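Side-chain contacts in putative mandelate racemase (Zymomonas mobilis, PDB 2OX4), which binds magnesium and probably acts as an acid-sugar dehydratase or related lyase of the enolase superfamily, although it was named a mandelate racemase: residues 72-75 and 76-80; 248-251 and 252-256; 382-386 and 387-391. One frame throughout, in Å; residues are numbered along the deposited sequence.

Interaction 1 of 3, residues 72-75 and 76-80; sequences AIWE and KLFKK
Ala72 gives its carbonyl oxygen to the backbone N of Lys76, the first of four consecutive i to i+4 bonds. One residue on, Ile73 O takes the N-H of Leu77 at 2.9 Å in an almost straight bond, while Ile73 CG2 lies 4.2 Å from Leu77 CD1. These two aliphatic chains are buried against helices 48-62 and 89-110, on Tyr58, Leu61 and Leu62 of the first and on Ile95 and Phe102 of the second. Trp74 leans forward along the helix: with CG anti to the backbone N (chi1 -156°), its six-membered ring reaches Phe78, where Trp74 CZ3 comes within 3.8 Å of Phe78 CB. The two rings meet obliquely, planes 50° apart. Beyond this pair, Trp74 NE1 bonds to Gly295 O, and the indole makes a cation-pi contact with Arg272. Helix 70-79 belongs to the N-terminal capping domain of the mandelate racemase family, and through Trp74 and Phe78 it also faces helices of the barrel domain. Glu75 ends the segment with an i to i+4 salt bridge. Its chain bends at chi2 (80°), bringing OE2 to 2.8 Å from Lys79 NZ, which approaches from above the carboxylate plane. Lys79 curls back to meet it, its CG passing 3.5 Å from Glu75 OE2, and the same ammonium also pairs with Glu184 of the third subunit. The other oxygen, Glu75 OE1, lies at the edge of the Phe78 ring, 3.8 Å from Phe78 CD2, and accepts a hydrogen bond from His308 of the second subunit. With an alanine here, the Lys79 ammonium is likely to lose the carboxylate of its own helix, keeping the intersubunit pairing with Glu184, and His308 of the second subunit would lose this acceptor.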
loop_
_atom_site.group_PDB
_atom_site.type_symbol
_atom_site.label_atom_id
_atom_site.label_comp_id
_atom_site.label_asym_id
_atom_site.label_seq_id
_atom_site.Cartn_x
_atom_site.Cartn_y
_atom_site.Cartn_z
ATOM N N ALA C 72 4.434 -30.889 20.032
ATOM C CA ALA C 72 3.103 -31.484 19.868
ATOM C C ALA C 72 2.150 -31.016 20.958
ATOM O O ALA C 72 0.973 -30.770 20.694
ATOM C CB ALA C 72 3.185 -33.016 19.868
ATOM N N ILE C 73 2.644 -30.918 22.188
ATOM C CA ILE C 73 1.779 -30.487 23.272
ATOM C C ILE C 73 1.378 -29.009 23.079
ATOM O O ILE C 73 0.220 -28.660 23.274
ATOM C CB ILE C 73 2.411 -30.719 24.666
ATOM C CG1 ILE C 73 2.565 -32.231 24.950
ATOM C CG2 ILE C 73 1.548 -30.052 25.754
ATOM C CD1 ILE C 73 3.546 -32.541 26.098
ATOM N N TRP C 74 2.329 -28.165 22.687
ATOM C CA TRP C 74 2.051 -26.742 22.465
ATOM C C TRP C 74 0.972 -26.637 21.398
ATOM O O TRP C 74 0.006 -25.910 21.567
ATOM C CB TRP C 74 3.314 -26.005 21.995
ATOM C CG TRP C 74 3.323 -24.506 22.287
ATOM C CD1 TRP C 74 4.005 -23.862 23.299
ATOM C CD2 TRP C 74 2.649 -23.478 21.545
ATOM N NE1 TRP C 74 3.790 -22.498 23.231
ATOM C CE2 TRP C 74 2.965 -22.237 22.159
ATOM C CE3 TRP C 74 1.817 -23.485 20.414
ATOM C CZ2 TRP C 74 2.456 -21.014 21.691
ATOM C CZ3 TRP C 74 1.314 -22.263 19.938
ATOM C CH2 TRP C 74 1.633 -21.048 20.579
ATOM N N GLU C 75 1.126 -27.393 20.314
ATOM C CA GLU C 75 0.148 -27.351 19.227
ATOM C C GLU C 75 -1.208 -27.920 19.654
ATOM O O GLU C 75 -2.240 -27.421 19.227
ATOM C CB GLU C 75 0.696 -28.061 17.979
ATOM C CG GLU C 75 -0.220 -28.014 16.725
ATOM C CD GLU C 75 -0.167 -26.690 15.928
ATOM O OE1 GLU C 75 0.470 -25.706 16.366
ATOM O OE2 GLU C 75 -0.787 -26.637 14.836
ATOM N N LYS C 76 -1.202 -28.962 20.486
ATOM C CA LYS C 76 -2.442 -29.506 21.063
ATOM C C LYS C 76 -3.195 -28.479 21.911
ATOM O O LYS C 76 -4.387 -28.275 21.719
ATOM C CB LYS C 76 -2.130 -30.762 21.887
ATOM C CG LYS C 76 -3.336 -31.443 22.539
ATOM C CD LYS C 76 -2.860 -32.625 23.392
ATOM C CE LYS C 76 -3.986 -33.222 24.220
ATOM N NZ LYS C 76 -3.519 -34.436 24.962
ATOM N N LEU C 77 -2.503 -27.833 22.843
ATOM C CA LEU C 77 -3.106 -26.735 23.613
ATOM C C LEU C 77 -3.590 -25.575 22.741
ATOM O O LEU C 77 -4.596 -24.940 23.060
ATOM C CB LEU C 77 -2.167 -26.250 24.718
ATOM C CG LEU C 77 -1.905 -27.345 25.771
ATOM C CD1 LEU C 77 -0.953 -26.849 26.858
ATOM C CD2 LEU C 77 -3.244 -27.850 26.406
ATOM N N PHE C 78 -2.887 -25.327 21.636
ATOM C CA PHE C 78 -3.258 -24.259 20.695
ATOM C C PHE C 78 -4.515 -24.665 19.889
ATOM O O PHE C 78 -5.445 -23.864 19.751
ATOM C CB PHE C 78 -2.055 -23.956 19.786
ATOM C CG PHE C 78 -2.275 -22.827 18.788
ATOM C CD1 PHE C 78 -2.804 -21.603 19.188
ATOM C CD2 PHE C 78 -1.907 -22.994 17.455
ATOM C CE1 PHE C 78 -2.999 -20.562 18.252
ATOM C CE2 PHE C 78 -2.096 -21.957 16.522
ATOM C CZ PHE C 78 -2.637 -20.753 16.923
ATOM N N LYS C 79 -4.541 -25.909 19.399
ATOM C CA LYS C 79 -5.510 -26.338 18.366
ATOM C C LYS C 79 -6.692 -27.153 18.889
ATOM O O LYS C 79 -7.734 -27.260 18.216
ATOM C CB LYS C 79 -4.805 -27.123 17.249
ATOM C CG LYS C 79 -3.879 -26.264 16.369
ATOM C CD LYS C 79 -4.664 -25.239 15.548
ATOM C CE LYS C 79 -3.754 -24.511 14.561
ATOM N NZ LYS C 79 -3.030 -25.441 13.608
ATOM N N LYS C 80 -6.538 -27.744 20.071
ATOM C CA LYS C 80 -7.528 -28.719 20.544
ATOM C C LYS C 80 -8.355 -28.262 21.749
ATOM O O LYS C 80 -9.219 -29.002 22.230
ATOM C CB LYS C 80 -6.865 -30.087 20.817
ATOM C CG LYS C 80 -6.261 -30.748 19.568
ATOM C CD LYS C 80 -7.324 -30.980 18.514
ATOM C CE LYS C 80 -6.870 -31.957 17.444
ATOM N NZ LYS C 80 -7.946 -32.162 16.431
#

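Interaction 2 of 3, residues 248-251 and 252-256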
loop_
_atom_site.group_PDB
_atom_site.type_symbol
_atom_site.label_atom_id
_atom_site.label_comp_id
_atom_site.label_asym_id
_atom_site.label_seq_id
_atom_site.Cartn_x
_atom_site.Cartn_y
_atom_site.Cartn_z
ATOM N N ASN C 248 -4.458 -2.361 19.197
ATOM C CA ASN C 248 -4.452 -1.920 17.766
ATOM C C ASN C 248 -2.996 -1.630 17.370
ATOM O O ASN C 248 -2.527 -0.501 17.523
ATOM C CB ASN C 248 -5.336 -0.653 17.594
ATOM C CG ASN C 248 -5.418 -0.135 16.141
ATOM O OD1 ASN C 248 -4.803 -0.670 15.215
ATOM N ND2 ASN C 248 -6.199 0.921 15.951
ATOM N N PRO C 249 -2.258 -2.665 16.920
ATOM C CA PRO C 249 -0.794 -2.565 16.712
ATOM C C PRO C 249 -0.327 -1.419 15.819
ATOM O O PRO C 249 0.735 -0.837 16.103
ATOM C CB PRO C 249 -0.428 -3.929 16.093
ATOM C CG PRO C 249 -1.482 -4.858 16.646
ATOM C CD PRO C 249 -2.755 -4.024 16.638
ATOM N N ARG C 250 -1.101 -1.089 14.767
ATOM C CA ARG C 250 -0.786 0.020 13.861
ATOM C C ARG C 250 -0.526 1.355 14.566
ATOM O O ARG C 250 0.252 2.159 14.081
ATOM C CB ARG C 250 -1.862 0.208 12.772
ATOM C CG ARG C 250 -1.453 1.195 11.668
ATOM C CD ARG C 250 -2.567 1.435 10.655
ATOM N NE ARG C 250 -3.773 1.992 11.271
ATOM C CZ ARG C 250 -4.104 3.282 11.274
ATOM N NH1 ARG C 250 -5.228 3.671 11.867
ATOM N NH2 ARG C 250 -3.322 4.186 10.689
ATOM N N LEU C 251 -1.155 1.577 15.718
ATOM C CA LEU C 251 -0.946 2.823 16.443
ATOM C C LEU C 251 0.504 3.021 16.868
ATOM O O LEU C 251 0.976 4.153 16.898
ATOM C CB LEU C 251 -1.882 2.945 17.649
ATOM C CG LEU C 251 -3.369 2.945 17.293
ATOM C CD1 LEU C 251 -4.201 2.980 18.579
ATOM C CD2 LEU C 251 -3.739 4.098 16.344
ATOM N N LEU C 252 1.214 1.932 17.166
ATOM C CA LEU C 252 2.636 2.064 17.518
ATOM C C LEU C 252 3.484 2.499 16.325
ATOM O O LEU C 252 4.419 3.286 16.478
ATOM C CB LEU C 252 3.179 0.787 18.163
ATOM C CG LEU C 252 4.456 0.974 18.995
ATOM C CD1 LEU C 252 4.159 1.824 20.231
ATOM C CD2 LEU C 252 4.973 -0.384 19.425
ATOM N N LYS C 253 3.139 2.024 15.130
ATOM C CA LYS C 253 3.762 2.549 13.911
ATOM C C LYS C 253 3.541 4.067 13.764
ATOM O O LYS C 253 4.477 4.823 13.439
ATOM C CB LYS C 253 3.252 1.793 12.673
ATOM C CG LYS C 253 3.981 2.153 11.387
ATOM C CD LYS C 253 3.316 1.547 10.176
ATOM C CE LYS C 253 4.042 1.994 8.914
ATOM N NZ LYS C 253 3.282 1.652 7.687
ATOM N N GLU C 254 2.308 4.516 14.011
ATOM C CA GLU C 254 1.992 5.953 13.981
ATOM C C GLU C 254 2.785 6.735 15.030
ATOM O O GLU C 254 3.317 7.811 14.731
ATOM C CB GLU C 254 0.494 6.188 14.163
ATOM C CG GLU C 254 -0.375 5.439 13.164
ATOM C CD GLU C 254 -0.241 5.920 11.720
ATOM O OE1 GLU C 254 -0.729 5.196 10.826
ATOM O OE2 GLU C 254 0.328 7.008 11.469
ATOM N N ALA C 255 2.878 6.187 16.245
ATOM C CA ALA C 255 3.696 6.786 17.308
ATOM C C ALA C 255 5.153 6.939 16.867
ATOM O O ALA C 255 5.763 8.006 17.053
ATOM C CB ALA C 255 3.612 5.948 18.596
ATOM N N LYS C 256 5.703 5.882 16.274
ATOM C CA LYS C 256 7.120 5.878 15.871
ATOM C C LYS C 256 7.450 6.940 14.824
ATOM O O LYS C 256 8.576 7.431 14.776
ATOM C CB LYS C 256 7.563 4.502 15.379
ATOM C CG LYS C 256 9.045 4.433 15.004
ATOM C CD LYS C 256 9.513 3.006 14.718
ATOM C CE LYS C 256 10.138 2.371 15.957
ATOM N NZ LYS C 256 11.475 2.986 16.240
#
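Across the first turn of helix 250-258, Leu252 N bonds to Pro249 O at 3.0 Å from above the carbonyl plane, and the regular i to i+4 pattern then takes over with Glu254 N to Arg250 O and Ala255 N to Leu251 O. This helix is the connection in a beta-alpha-beta unit of the TIM-type barrel, between strands 237-241 and 263-265. Leu252 turns its branch away from the preceding turn and into the barrel side, against Ile243, Leu263, Phe278 and Ile284. The Leu252 side chain is about 13 Å from the bound magnesium ion, too far to bind it. On the outer side, Arg250 and Glu254 form an i to i+4 salt bridge. Arg250 runs extended as far as CD and then bends at chi3 (60°), which turns NH2 toward Glu254 while the chain stands out from the helix. Glu254 comes back to meet it, folded at chi2 (-67°), with its CG 3.5 Å from Arg250 O. The two flat groups are steeply inclined, 72° between guanidinium and carboxylate, and only one nitrogen engages. Each group has a further partner: Arg250 NH1 bonds to Leu279 O of the fourth subunit, and Glu254 OE2 forms a salt bridge with Lys257, one turn further along the same face. The pair therefore belongs to a subunit interface, where Glu254 also packs on Arg282 of the fourth subunit. The link between the two side chains is a single short approach, Arg250 NH2 to Glu254 OE1 at 2.8 Å.

Interaction 3 of 3, residues 382-386 and 387-391; sequences KLYQI and SDYVS
Strand 387-393 of the antiparallel sheet in the N-terminal capping domain is entered through a short, irregular helix-like turn, and Ser387 and Tyr389 fold back onto that turn. Ser387 OG donates to Leu383 O at 2.7 Å, its chi1 of -53° setting the hydroxyl beside the backbone N and back toward the turn. Leu383 O also accepts from Ile386 N, 3.2 Å away, and the two donors reach it from opposite faces of the carbonyl plane, so this oxygen is gripped by both backbone and side chain. A water donates to Ser387 O at 2.7 Å; its approach to Tyr384 O is so short that a bond there is doubtful. Further along, the tyrosines meet: Tyr384 CE2 is 3.6 Å from Tyr389 CE1, with the ring planes 48° apart and the centroids separated by 5.4 Å. Tyr389 OH lies in the plane of the Tyr384 ring, at its edge, 4.0 Å from Tyr384 CE2. The two hydroxyls converge on one carboxylate oxygen, Glu9 OE2 on the neighbouring strand 5-13, and both rings also meet Phe11 there. Sharing that acceptor probably limits how far either ring can swing. The C-terminal segment returns to pair antiparallel with strand 5-13, the chain's first strand, as in mandelate racemase relatives, whose capping domain is completed by the end of the chain.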
loop_
_atom_site.group_PDB
_atom_site.type_symbol
_atom_site.label_atom_id
_atom_site.label_comp_id
_atom_site.label_asym_id
_atom_site.label_seq_id
_atom_site.Cartn_x
_atom_site.Cartn_y
_atom_site.Cartn_z
ATOM N N LYS C 382 6.946 -24.621 51.927
ATOM C CA LYS C 382 5.992 -23.670 52.504
ATOM C C LYS C 382 4.834 -23.357 51.551
ATOM O O LYS C 382 3.727 -23.035 51.996
ATOM C CB LYS C 382 6.697 -22.359 52.865
ATOM C CG LYS C 382 6.181 -21.710 54.145
ATOM C CD LYS C 382 6.381 -20.194 54.144
ATOM C CE LYS C 382 7.772 -19.801 53.670
ATOM N NZ LYS C 382 8.844 -20.140 54.654
ATOM N N LEU C 383 5.092 -23.451 50.245
ATOM C CA LEU C 383 4.078 -23.130 49.240
ATOM C C LEU C 383 2.751 -23.823 49.459
ATOM O O LEU C 383 1.705 -23.231 49.231
ATOM C CB LEU C 383 4.584 -23.418 47.827
ATOM C CG LEU C 383 4.822 -22.102 47.092
ATOM C CD1 LEU C 383 6.205 -21.579 47.467
ATOM C CD2 LEU C 383 4.692 -22.321 45.612
ATOM N N TYR C 384 2.795 -25.067 49.939
ATOM C CA TYR C 384 1.589 -25.849 50.197
ATOM C C TYR C 384 0.688 -25.195 51.247
ATOM O O TYR C 384 -0.527 -25.356 51.221
ATOM C CB TYR C 384 1.962 -27.279 50.619
ATOM C CG TYR C 384 2.571 -28.090 49.497
ATOM C CD1 TYR C 384 3.945 -28.022 49.212
ATOM C CD2 TYR C 384 1.773 -28.911 48.699
ATOM C CE1 TYR C 384 4.500 -28.763 48.163
ATOM C CE2 TYR C 384 2.317 -29.652 47.655
ATOM C CZ TYR C 384 3.676 -29.574 47.391
ATOM O OH TYR C 384 4.199 -30.307 46.350
ATOM N N GLN C 385 1.293 -24.442 52.157
ATOM C CA GLN C 385 0.554 -23.820 53.252
ATOM C C GLN C 385 0.154 -22.366 52.971
ATOM O O GLN C 385 -0.691 -21.802 53.663
ATOM C CB GLN C 385 1.371 -23.903 54.546
ATOM C CG GLN C 385 1.199 -25.215 55.312
ATOM C CD GLN C 385 -0.252 -25.518 55.664
ATOM O OE1 GLN C 385 -0.887 -26.375 55.048
ATOM N NE2 GLN C 385 -0.782 -24.809 56.657
ATOM N N ILE C 386 0.765 -21.755 51.961
ATOM C CA ILE C 386 0.536 -20.332 51.679
ATOM C C ILE C 386 -0.038 -20.105 50.263
ATOM O O ILE C 386 0.131 -19.031 49.675
ATOM C CB ILE C 386 1.800 -19.461 51.916
ATOM C CG1 ILE C 386 2.956 -19.895 50.996
ATOM C CG2 ILE C 386 2.229 -19.501 53.394
ATOM C CD1 ILE C 386 3.986 -18.808 50.808
ATOM N N SER C 387 -0.725 -21.120 49.750
ATOM C CA SER C 387 -1.315 -21.065 48.409
ATOM C C SER C 387 -2.724 -21.659 48.416
ATOM O O SER C 387 -3.036 -22.555 49.214
ATOM C CB SER C 387 -0.452 -21.849 47.402
ATOM O OG SER C 387 0.904 -21.433 47.425
ATOM N N ASP C 388 -3.564 -21.160 47.513
ATOM C CA ASP C 388 -4.696 -21.928 47.000
ATOM C C ASP C 388 -4.140 -23.043 46.126
ATOM O O ASP C 388 -3.519 -22.779 45.101
ATOM C CB ASP C 388 -5.634 -21.033 46.170
ATOM C CG ASP C 388 -6.321 -19.962 47.008
ATOM O OD1 ASP C 388 -6.850 -18.992 46.426
ATOM O OD2 ASP C 388 -6.332 -20.090 48.249
ATOM N N TYR C 389 -4.382 -24.281 46.538
ATOM C CA TYR C 389 -3.697 -25.464 45.997
ATOM C C TYR C 389 -4.689 -26.358 45.262
ATOM O O TYR C 389 -5.743 -26.687 45.796
ATOM C CB TYR C 389 -3.038 -26.250 47.140
ATOM C CG TYR C 389 -2.434 -27.587 46.749
ATOM C CD1 TYR C 389 -1.185 -27.658 46.128
ATOM C CD2 TYR C 389 -3.099 -28.784 47.021
ATOM C CE1 TYR C 389 -0.626 -28.883 45.780
ATOM C CE2 TYR C 389 -2.547 -30.008 46.678
ATOM C CZ TYR C 389 -1.307 -30.051 46.066
ATOM O OH TYR C 389 -0.755 -31.268 45.728
ATOM N N VAL C 390 -4.347 -26.749 44.039
ATOM C CA VAL C 390 -5.146 -27.724 43.283
ATOM C C VAL C 390 -4.224 -28.813 42.741
ATOM O O VAL C 390 -3.143 -28.520 42.231
ATOM C CB VAL C 390 -5.952 -27.051 42.125
ATOM C CG1 VAL C 390 -6.671 -28.103 41.272
ATOM C CG2 VAL C 390 -6.969 -26.040 42.677
ATOM N N SER C 391 -4.651 -30.067 42.877
ATOM C CA SER C 391 -3.880 -31.218 42.430
ATOM C C SER C 391 -4.748 -31.950 41.413
ATOM O O SER C 391 -5.957 -32.092 41.610
ATOM C CB SER C 391 -3.590 -32.135 43.627
ATOM O OG SER C 391 -2.731 -33.207 43.276
HETATM O O HOH W 1 -2.581 -24.102 51.365
#

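Overall arrangement
From the N terminus, the chain first passes through interaction 1, on helix 70-79 of the capping domain, then interaction 2, on helix 250-258 of the barrel, and finally interaction 3, where the tail comes back to the capping-domain sheet. The three follow in series, none nested or crossed, and each closes only a turn of backbone. Interactions 1 and 2 sit with their centres about 31 Å apart, both bordering other subunits; no other chain of the assembly touches interaction 3. Interactions 2 and 3 lie on opposite sides of the chain's centre, about 42 Å between centres. The longer tie is made by strand 387-393, which joins the chain's end to strand 5-13.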